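PDB 5ZB9: DNA damage response protein Rtt109, putative from Neosartorya fumigata, which probably catalyses transfer of the acetyl group from acetyl-CoA to lysine side chains of histones, histone H3 among them. Local coordinates for residues Asp95-Leu100 with Gln434-Lys439; Val132-Ser137 with Leu321-Pro326; Glu181-Ser186 with Lys200-Ala205. One frame throughout, in Å; residues are numbered along the deposited sequence. Where two conformers were deposited one is given.

Contact 1 of 3, residues Asp95-Leu100 with Gln434-Lys439; sequences DSTGYL and QDFNTK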
loop_
_atom_site.group_PDB
_atom_site.type_symbol
_atom_site.label_atom_id
_atom_site.label_comp_id
_atom_site.label_asym_id
_atom_site.label_seq_id
_atom_site.Cartn_x
_atom_site.Cartn_y
_atom_site.Cartn_z
ATOM N N ASP A 95 -3.283 11.405 1.449
ATOM C CA ASP A 95 -4.102 12.494 1.955
ATOM C C ASP A 95 -4.496 13.424 0.829
ATOM O O ASP A 95 -3.850 13.451 -0.217
ATOM C CB ASP A 95 -3.358 13.272 3.044
ATOM C CG ASP A 95 -4.294 13.806 4.127
ATOM O OD1 ASP A 95 -5.532 13.672 3.976
ATOM O OD2 ASP A 95 -3.786 14.361 5.129
ATOM N N SER A 96 -5.568 14.175 1.039
ATOM C CA SER A 96 -5.967 15.220 0.107
ATOM C C SER A 96 -5.824 16.550 0.815
ATOM O O SER A 96 -5.600 16.588 2.020
ATOM C CB SER A 96 -7.398 15.024 -0.370
ATOM O OG SER A 96 -8.287 15.150 0.722
ATOM N N THR A 97 -5.950 17.641 0.074
ATOM C CA THR A 97 -5.806 18.959 0.674
ATOM C C THR A 97 -7.164 19.629 0.795
ATOM O O THR A 97 -7.380 20.464 1.666
ATOM C CB THR A 97 -4.861 19.848 -0.138
ATOM O OG1 THR A 97 -5.307 19.898 -1.499
ATOM C CG2 THR A 97 -3.457 19.296 -0.093
ATOM N N GLY A 98 -8.079 19.248 -0.084
ATOM C CA GLY A 98 -9.416 19.797 -0.067
ATOM C C GLY A 98 -9.611 20.879 -1.106
ATOM O O GLY A 98 -10.651 21.534 -1.127
ATOM N N TYR A 99 -8.618 21.063 -1.976
ATOM C CA TYR A 99 -8.671 22.138 -2.971
ATOM C C TYR A 99 -9.015 21.650 -4.371
ATOM O O TYR A 99 -8.960 22.414 -5.331
ATOM C CB TYR A 99 -7.345 22.906 -2.979
ATOM C CG TYR A 99 -7.128 23.598 -1.663
ATOM C CD1 TYR A 99 -7.881 24.717 -1.317
ATOM C CD2 TYR A 99 -6.218 23.106 -0.739
ATOM C CE1 TYR A 99 -7.709 25.343 -0.098
ATOM C CE2 TYR A 99 -6.041 23.726 0.484
ATOM C CZ TYR A 99 -6.792 24.845 0.797
ATOM O OH TYR A 99 -6.619 25.464 2.013
ATOM N N LEU A 100 -9.397 20.383 -4.475
ATOM C CA LEU A 100 -9.785 19.806 -5.755
ATOM C C LEU A 100 -10.963 20.554 -6.380
ATOM O O LEU A 100 -11.109 20.575 -7.606
ATOM C CB LEU A 100 -10.130 18.327 -5.583
ATOM C CG LEU A 100 -10.654 17.577 -6.809
ATOM C CD1 LEU A 100 -9.673 17.685 -7.969
ATOM C CD2 LEU A 100 -10.938 16.123 -6.460
ATOM N N GLN A 434 4.834 22.660 5.581
ATOM C CA GLN A 434 4.158 23.758 4.898
ATOM C C GLN A 434 2.756 23.976 5.441
ATOM O O GLN A 434 2.345 23.316 6.389
ATOM C CB GLN A 434 4.111 23.510 3.389
ATOM C CG GLN A 434 5.477 23.282 2.778
ATOM C CD GLN A 434 6.437 24.432 3.039
ATOM O OE1 GLN A 434 6.109 25.589 2.792
ATOM N NE2 GLN A 434 7.626 24.116 3.538
ATOM N N ASP A 435 2.028 24.904 4.824
ATOM C CA ASP A 435 0.702 25.262 5.306
ATOM C C ASP A 435 -0.334 25.160 4.195
ATOM O O ASP A 435 -0.106 25.585 3.067
ATOM C CB ASP A 435 0.707 26.674 5.904
ATOM C CG ASP A 435 1.397 26.733 7.263
ATOM O OD1 ASP A 435 1.509 25.679 7.928
ATOM O OD2 ASP A 435 1.821 27.838 7.672
ATOM N N PHE A 436 -1.481 24.566 4.520
ATOM C CA PHE A 436 -2.533 24.359 3.523
ATOM C C PHE A 436 -3.906 24.781 4.037
ATOM O O PHE A 436 -4.937 24.372 3.491
ATOM C CB PHE A 436 -2.559 22.889 3.071
ATOM C CG PHE A 436 -1.296 22.456 2.377
ATOM C CD1 PHE A 436 -0.238 21.925 3.101
ATOM C CD2 PHE A 436 -1.152 22.620 1.003
ATOM C CE1 PHE A 436 0.932 21.552 2.468
ATOM C CE2 PHE A 436 0.014 22.253 0.363
ATOM C CZ PHE A 436 1.059 21.716 1.094
ATOM N N ASN A 437 -3.908 25.619 5.072
ATOM C CA ASN A 437 -5.141 26.110 5.689
ATOM C C ASN A 437 -6.067 26.872 4.753
ATOM O O ASN A 437 -7.282 26.693 4.799
ATOM C CB ASN A 437 -4.803 27.004 6.870
ATOM C CG ASN A 437 -4.112 26.254 7.972
ATOM O OD1 ASN A 437 -2.883 26.226 8.056
ATOM N ND2 ASN A 437 -4.900 25.626 8.828
ATOM N N THR A 438 -5.498 27.741 3.924
ATOM C CA THR A 438 -6.299 28.527 2.989
ATOM C C THR A 438 -5.809 28.326 1.564
ATOM O O THR A 438 -4.694 27.845 1.345
ATOM C CB THR A 438 -6.254 30.029 3.318
ATOM O OG1 THR A 438 -4.964 30.553 2.978
ATOM C CG2 THR A 438 -6.525 30.263 4.798
ATOM N N LYS A 439 -6.643 28.700 0.602
ATOM C CA LYS A 439 -6.282 28.605 -0.806
ATOM C C LYS A 439 -4.942 29.274 -1.089
ATOM O O LYS A 439 -4.056 28.675 -1.707
ATOM C CB LYS A 439 -7.371 29.230 -1.677
ATOM C CG LYS A 439 -7.019 29.296 -3.143
ATOM C CD LYS A 439 -8.201 29.729 -3.992
ATOM C CE LYS A 439 -8.615 31.164 -3.689
ATOM N NZ LYS A 439 -9.771 31.595 -4.536
#
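Tyr-99 and Phe-436 meet through a ring edge and a main-chain carbonyl, an example of a side chain that meets a loop through its backbone. The phenol lies with Phe-436 O at its rim and in its plane, and OH donates a hydrogen bond to that oxygen. The bond is very short, 2.5 Å from Tyr-99 OH to Phe-436 O, a length to be read with caution. A chi1 of -64° sets CG of Tyr-99 anti to its carbonyl carbon, beside the backbone N. The loop then bends round the phenol: Asn-437 O also lies near the ring plane, and on the other flank Tyr-99 CE1 is 3.6 Å from Lys-439 CA.

The second meeting is apolar and looser. Thr-97 crosses the Phe-436 side chain obliquely, its CG2 methyl 4.2 Å from Phe-436 CD2, while its OG1 is engaged by Ile-72 O. Phe-436 also makes an edge-to-face contact with Phe-148.

Two residues after Phe-436, Thr-438 is the N-cap of helix 439-457, with OG1 accepting from Lys-441 N. Chemically, then, the loop entering that helix appears to be tied to the end of strand 86-96, beside the CoA-binding Ser-96, chiefly by a phenol-to-carbonyl bond whose length is doubtful, with methyl and ring packing as its modest supplement.

Contact 2 of 3, residues Val132-Ser137 with Leu321-Pro326; sequences VRLMVS and LVINPP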
loop_
_atom_site.group_PDB
_atom_site.type_symbol
_atom_site.label_atom_id
_atom_site.label_comp_id
_atom_site.label_asym_id
_atom_site.label_seq_id
_atom_site.Cartn_x
_atom_site.Cartn_y
_atom_site.Cartn_z
ATOM N N VAL A 132 7.928 -14.476 -9.333
ATOM C CA VAL A 132 7.919 -14.001 -7.951
ATOM C C VAL A 132 6.570 -13.414 -7.536
ATOM O O VAL A 132 6.073 -12.473 -8.156
ATOM C CB VAL A 132 9.007 -12.942 -7.723
ATOM C CG1 VAL A 132 8.917 -12.381 -6.302
ATOM C CG2 VAL A 132 10.383 -13.534 -7.995
ATOM N N ARG A 133 5.986 -13.983 -6.486
ATOM C CA ARG A 133 4.740 -13.479 -5.916
ATOM C C ARG A 133 4.832 -11.985 -5.573
ATOM O O ARG A 133 5.848 -11.519 -5.042
ATOM C CB ARG A 133 4.373 -14.291 -4.668
ATOM C CG ARG A 133 3.032 -13.934 -4.061
ATOM C CD ARG A 133 2.612 -14.937 -3.001
ATOM N NE ARG A 133 2.031 -16.139 -3.588
ATOM C CZ ARG A 133 2.459 -17.374 -3.349
ATOM N NH1 ARG A 133 3.481 -17.577 -2.526
ATOM N NH2 ARG A 133 1.864 -18.408 -3.930
ATOM N N LEU A 134 3.782 -11.235 -5.909
ATOM C CA LEU A 134 3.714 -9.809 -5.595
ATOM C C LEU A 134 2.460 -9.481 -4.781
ATOM O O LEU A 134 1.364 -9.976 -5.065
ATOM C CB LEU A 134 3.739 -8.967 -6.870
ATOM C CG LEU A 134 3.785 -7.448 -6.667
ATOM C CD1 LEU A 134 4.612 -6.812 -7.759
ATOM C CD2 LEU A 134 2.390 -6.817 -6.631
ATOM N N MET A 135 2.628 -8.629 -3.776
ATOM C CA MET A 135 1.533 -8.257 -2.890
ATOM C C MET A 135 1.326 -6.742 -2.823
ATOM O O MET A 135 2.287 -5.977 -2.708
ATOM C CB MET A 135 1.793 -8.803 -1.488
ATOM C CG MET A 135 0.790 -8.345 -0.463
ATOM S SD MET A 135 0.958 -9.202 1.109
ATOM C CE MET A 135 2.376 -8.370 1.813
ATOM N N VAL A 136 0.071 -6.314 -2.912
ATOM C CA VAL A 136 -0.278 -4.938 -2.596
ATOM C C VAL A 136 -0.971 -4.936 -1.249
ATOM O O VAL A 136 -1.886 -5.721 -1.014
ATOM C CB VAL A 136 -1.190 -4.294 -3.656
ATOM C CG1 VAL A 136 -1.532 -2.858 -3.262
ATOM C CG2 VAL A 136 -0.520 -4.327 -5.010
ATOM N N SER A 137 -0.534 -4.059 -0.360
ATOM C CA SER A 137 -1.042 -4.076 0.991
ATOM C C SER A 137 -1.231 -2.667 1.547
ATOM O O SER A 137 -0.569 -1.720 1.123
ATOM C CB SER A 137 -0.095 -4.886 1.890
ATOM O OG SER A 137 -0.627 -5.036 3.201
ATOM N N LEU A 321 -3.717 -7.637 -1.411
ATOM C CA LEU A 321 -3.985 -8.125 -2.746
ATOM C C LEU A 321 -2.815 -9.003 -3.151
ATOM O O LEU A 321 -1.690 -8.517 -3.292
ATOM C CB LEU A 321 -4.173 -6.971 -3.729
ATOM C CG LEU A 321 -4.217 -7.386 -5.201
ATOM C CD1 LEU A 321 -5.450 -8.250 -5.488
ATOM C CD2 LEU A 321 -4.176 -6.160 -6.093
ATOM N N VAL A 322 -3.061 -10.299 -3.303
ATOM C CA VAL A 322 -1.968 -11.219 -3.619
ATOM C C VAL A 322 -2.032 -11.673 -5.075
ATOM O O VAL A 322 -3.009 -12.308 -5.508
ATOM C CB VAL A 322 -1.967 -12.455 -2.694
ATOM C CG1 VAL A 322 -0.803 -13.375 -3.033
ATOM C CG2 VAL A 322 -1.901 -12.026 -1.234
ATOM N N ILE A 323 -0.980 -11.335 -5.817
ATOM C CA ILE A 323 -0.896 -11.613 -7.245
ATOM C C ILE A 323 0.088 -12.745 -7.541
ATOM O O ILE A 323 1.269 -12.664 -7.202
ATOM C CB ILE A 323 -0.473 -10.353 -8.031
ATOM C CG1 ILE A 323 -1.546 -9.267 -7.902
ATOM C CG2 ILE A 323 -0.195 -10.692 -9.497
ATOM C CD1 ILE A 323 -1.117 -7.904 -8.399
ATOM N N ASN A 324 -0.404 -13.805 -8.174
ATOM C CA ASN A 324 0.459 -14.922 -8.540
ATOM C C ASN A 324 0.718 -14.912 -10.033
ATOM O O ASN A 324 -0.188 -15.158 -10.828
ATOM C CB ASN A 324 -0.154 -16.252 -8.100
ATOM C CG ASN A 324 -0.275 -16.358 -6.591
ATOM O OD1 ASN A 324 0.726 -16.461 -5.890
ATOM N ND2 ASN A 324 -1.505 -16.321 -6.083
ATOM N N PRO A 325 1.966 -14.611 -10.419
ATOM C CA PRO A 325 2.376 -14.470 -11.816
ATOM C C PRO A 325 2.377 -15.825 -12.533
ATOM O O PRO A 325 2.292 -16.857 -11.859
ATOM C CB PRO A 325 3.787 -13.892 -11.694
ATOM C CG PRO A 325 4.305 -14.519 -10.455
ATOM C CD PRO A 325 3.123 -14.529 -9.509
ATOM N N PRO A 326 2.456 -15.825 -13.876
ATOM C CA PRO A 326 2.442 -17.101 -14.598
ATOM C C PRO A 326 3.550 -18.041 -14.131
ATOM O O PRO A 326 4.703 -17.627 -13.996
ATOM C CB PRO A 326 2.650 -16.680 -16.057
ATOM C CG PRO A 326 2.137 -15.279 -16.121
ATOM C CD PRO A 326 2.507 -14.673 -14.799
#
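Asn-324 OD1 is gripped twice by the guanidinium of Arg-133. The main bond runs from Arg-133 NE to Asn-324 OD1 at 2.7 Å, lying in the carbonyl plane although the oxygen is tilted somewhat from the guanidinium plane; a weak second one comes from Arg-133 NH2 at 3.0 Å to the same OD1. The two side chains lie side by side and point the same way, yet their flat ends stand almost perpendicular, 87° apart. The bend at chi3 of Arg-133 (-81°) swings NE out of the extended line of the chain. Arg-133 CD meanwhile packs 3.8 Å from Val-322 CG1. Other groups complete the polar cluster: Val-332 O takes a bond from Arg-133 NH2, and Asn-324 ND2 donates to Glu-183 OE2 and Gln-243 OE1.

Next to this side-chain pair runs a regular antiparallel ladder, the N-to-C directions of segments 133-137 and 321-324 lying 163° apart. Leu-134 with Ile-323 and Val-136 with Leu-321 are hydrogen-bonded pairs, the shortest link being Leu-321 N to Val-136 O at 2.7 Å. Between them Met-135 and Val-322 form a non-hydrogen-bonded pair, where Met-135 CA makes a CA-H...O contact of 3.3 Å with Leu-321 O. The ladder ends at the Leu-134 and Ile-323 pair; beyond it Pro-325, which has no N-H to offer, rests CG 3.5 Å from Val-132 O.

Leu-134, Val-136 and Ile-323 share one face of the sheet and pack on Val-124 of helix 111-127. Met-135 and Val-322 occupy the other face, against Leu-244 and Gln-243 of helix 241-244. Strand 86-96 runs parallel to strand 133-140 on its far side, and strand 202-208 pairs antiparallel with strand 317-324, placing this ladder inside the central sheet of the acetyltransferase fold.

Contact 3 of 3, residues Glu181-Ser186 with Lys200-Ala205; sequences EPETGS and KSSATA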
loop_
_atom_site.group_PDB
_atom_site.type_symbol
_atom_site.label_atom_id
_atom_site.label_comp_id
_atom_site.label_asym_id
_atom_site.label_seq_id
_atom_site.Cartn_x
_atom_site.Cartn_y
_atom_site.Cartn_z
ATOM N N GLU A 181 -6.506 -13.250 -13.368
ATOM C CA GLU A 181 -7.409 -14.394 -13.417
ATOM C C GLU A 181 -7.909 -14.791 -12.032
ATOM O O GLU A 181 -7.178 -14.672 -11.045
ATOM C CB GLU A 181 -6.715 -15.584 -14.081
ATOM C CG GLU A 181 -6.465 -15.381 -15.556
ATOM C CD GLU A 181 -7.726 -14.991 -16.303
ATOM O OE1 GLU A 181 -8.664 -15.818 -16.365
ATOM O OE2 GLU A 181 -7.785 -13.851 -16.817
ATOM N N PRO A 182 -9.163 -15.260 -11.954
ATOM C CA PRO A 182 -9.709 -15.788 -10.699
ATOM C C PRO A 182 -8.919 -16.988 -10.203
ATOM O O PRO A 182 -8.242 -17.652 -10.985
ATOM C CB PRO A 182 -11.138 -16.198 -11.075
ATOM C CG PRO A 182 -11.468 -15.366 -12.259
ATOM C CD PRO A 182 -10.178 -15.210 -13.020
ATOM N N GLU A 183 -9.001 -17.260 -8.909
ATOM C CA GLU A 183 -8.340 -18.422 -8.330
ATOM C C GLU A 183 -9.354 -19.284 -7.579
ATOM O O GLU A 183 -10.455 -18.834 -7.258
ATOM C CB GLU A 183 -7.203 -17.984 -7.408
ATOM C CG GLU A 183 -6.210 -17.055 -8.087
ATOM C CD GLU A 183 -5.058 -16.639 -7.181
ATOM O OE1 GLU A 183 -5.325 -16.155 -6.056
ATOM O OE2 GLU A 183 -3.884 -16.795 -7.599
ATOM N N THR A 184 -8.969 -20.521 -7.287
ATOM C CA THR A 184 -9.900 -21.508 -6.765
ATOM C C THR A 184 -9.779 -21.732 -5.265
ATOM O O THR A 184 -10.746 -22.120 -4.611
ATOM C CB THR A 184 -9.705 -22.844 -7.470
ATOM O OG1 THR A 184 -8.302 -23.059 -7.666
ATOM C CG2 THR A 184 -10.401 -22.824 -8.820
ATOM N N GLY A 185 -8.594 -21.496 -4.716
ATOM C CA GLY A 185 -8.389 -21.700 -3.293
ATOM C C GLY A 185 -7.062 -22.361 -2.978
ATOM O O GLY A 185 -6.744 -23.426 -3.515
ATOM N N SER A 186 -6.296 -21.718 -2.099
ATOM C CA SER A 186 -4.964 -22.182 -1.713
ATOM C C SER A 186 -5.010 -23.590 -1.126
ATOM O O SER A 186 -4.549 -24.546 -1.754
ATOM C CB SER A 186 -4.327 -21.207 -0.712
ATOM O OG SER A 186 -5.144 -21.019 0.433
ATOM N N LYS A 200 -1.324 -18.312 -16.517
ATOM C CA LYS A 200 -1.832 -16.941 -16.521
ATOM C C LYS A 200 -1.589 -16.234 -15.190
ATOM O O LYS A 200 -1.453 -16.879 -14.150
ATOM C CB LYS A 200 -3.328 -16.940 -16.849
ATOM C CG LYS A 200 -4.107 -18.033 -16.125
ATOM C CD LYS A 200 -5.356 -18.435 -16.898
ATOM C CE LYS A 200 -5.032 -18.773 -18.351
ATOM N NZ LYS A 200 -4.021 -19.867 -18.469
ATOM N N SER A 201 -1.523 -14.907 -15.230
ATOM C CA SER A 201 -1.379 -14.113 -14.014
ATOM C C SER A 201 -2.707 -14.064 -13.258
ATOM O O SER A 201 -3.741 -13.672 -13.822
ATOM C CB SER A 201 -0.903 -12.703 -14.348
ATOM O OG SER A 201 0.306 -12.411 -13.673
ATOM N N SER A 202 -2.686 -14.470 -11.991
ATOM C CA SER A 202 -3.919 -14.542 -11.211
ATOM C C SER A 202 -3.811 -13.814 -9.874
ATOM O O SER A 202 -2.709 -13.495 -9.418
ATOM C CB SER A 202 -4.315 -16.003 -10.985
ATOM O OG SER A 202 -3.293 -16.704 -10.306
ATOM N N ALA A 203 -4.959 -13.563 -9.246
ATOM C CA ALA A 203 -4.988 -12.772 -8.018
ATOM C C ALA A 203 -6.266 -12.937 -7.207
ATOM O O ALA A 203 -7.343 -13.197 -7.750
ATOM C CB ALA A 203 -4.786 -11.300 -8.346
ATOM N N THR A 204 -6.125 -12.756 -5.896
ATOM C CA THR A 204 -7.249 -12.702 -4.967
ATOM C C THR A 204 -7.003 -11.554 -3.984
ATOM O O THR A 204 -5.848 -11.242 -3.659
ATOM C CB THR A 204 -7.429 -14.048 -4.199
ATOM O OG1 THR A 204 -7.553 -15.126 -5.136
ATOM C CG2 THR A 204 -8.675 -14.027 -3.295
ATOM N N ALA A 205 -8.077 -10.914 -3.527
ATOM C CA ALA A 205 -7.974 -9.854 -2.527
ATOM C C ALA A 205 -8.439 -10.366 -1.170
ATOM O O ALA A 205 -9.470 -11.044 -1.073
ATOM C CB ALA A 205 -8.787 -8.640 -2.948
HETATM O O HOH W 1 -9.625 -14.934 -7.177
#
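Glu-183 reaches Ser-202 and Thr-204 by leaving its backbone with CG anti to the carbonyl carbon (chi1 -54°) and continuing extended, chi2 of -179° setting CD anti, and the carboxylate lies beside strand 202-208. The setting is a single beta bridge between Glu-181 and Ser-202, by which an otherwise irregular loop attaches to the start of that strand. Two backbone bonds make the bridge: Glu-181 N to Ser-201 O, 2.8 Å and nearly straight, and Ala-203 N to Glu-181 O, 3.1 Å.

Two residues beyond the bridge, the carboxylate of Glu-183 spans two hydroxyls of the strand. Thr-204 OG1 donates to Glu-183 OE1 at 2.6 Å, where OE1 uses its anti lone pair, away from the other oxygen. Ser-202 OG donates to Glu-183 OE2 at 2.8 Å, also from the anti side but 25° out of the carboxylate plane. Counting the Asn-324 amide, the buried group collects three donors, an environment that would be expected to stabilise its negative charge.

At the more open end the contact is aliphatic. Glu-181 and Lys-200 cross with Glu-181 CG 3.5 Å from Lys-200 CD, while Lys-200 NZ bonds to Gln-196 O and stays well apart from the Glu-181 carboxylate; Lys-200 itself is poorly ordered.

A water closes the other end of the arrangement. It accepts from Glu-183 N at 3.0 Å and donates to Thr-204 OG1 at 2.9 Å, so that Thr-204 OG1 donates one hydrogen bond, to Glu-183 OE1, and accepts another from the water.

In the fold
All three contacts reach one mixed sheet, but they are unevenly spread over it. Contacts 2 and 3 are neighbours, their centres 10 Å apart, and touch through the adjacent strands 317-324 and 202-208: Asn-324 probably bonds by its backbone N to Ser-202 O. Contact 1 lies on the opposite side of the chain's centre, about 34 Å from contact 2 and 40 Å from contact 3, centre to centre. It is linked to contact 2 by the neighbouring strands 86-96 and 133-140. Along the chain the closures are nested, contact 3 within contact 2 and contact 2 within contact 1. Sequence-distant segments are thereby gathered around the sheet whose strand 86-96 carries CoA-binding residues.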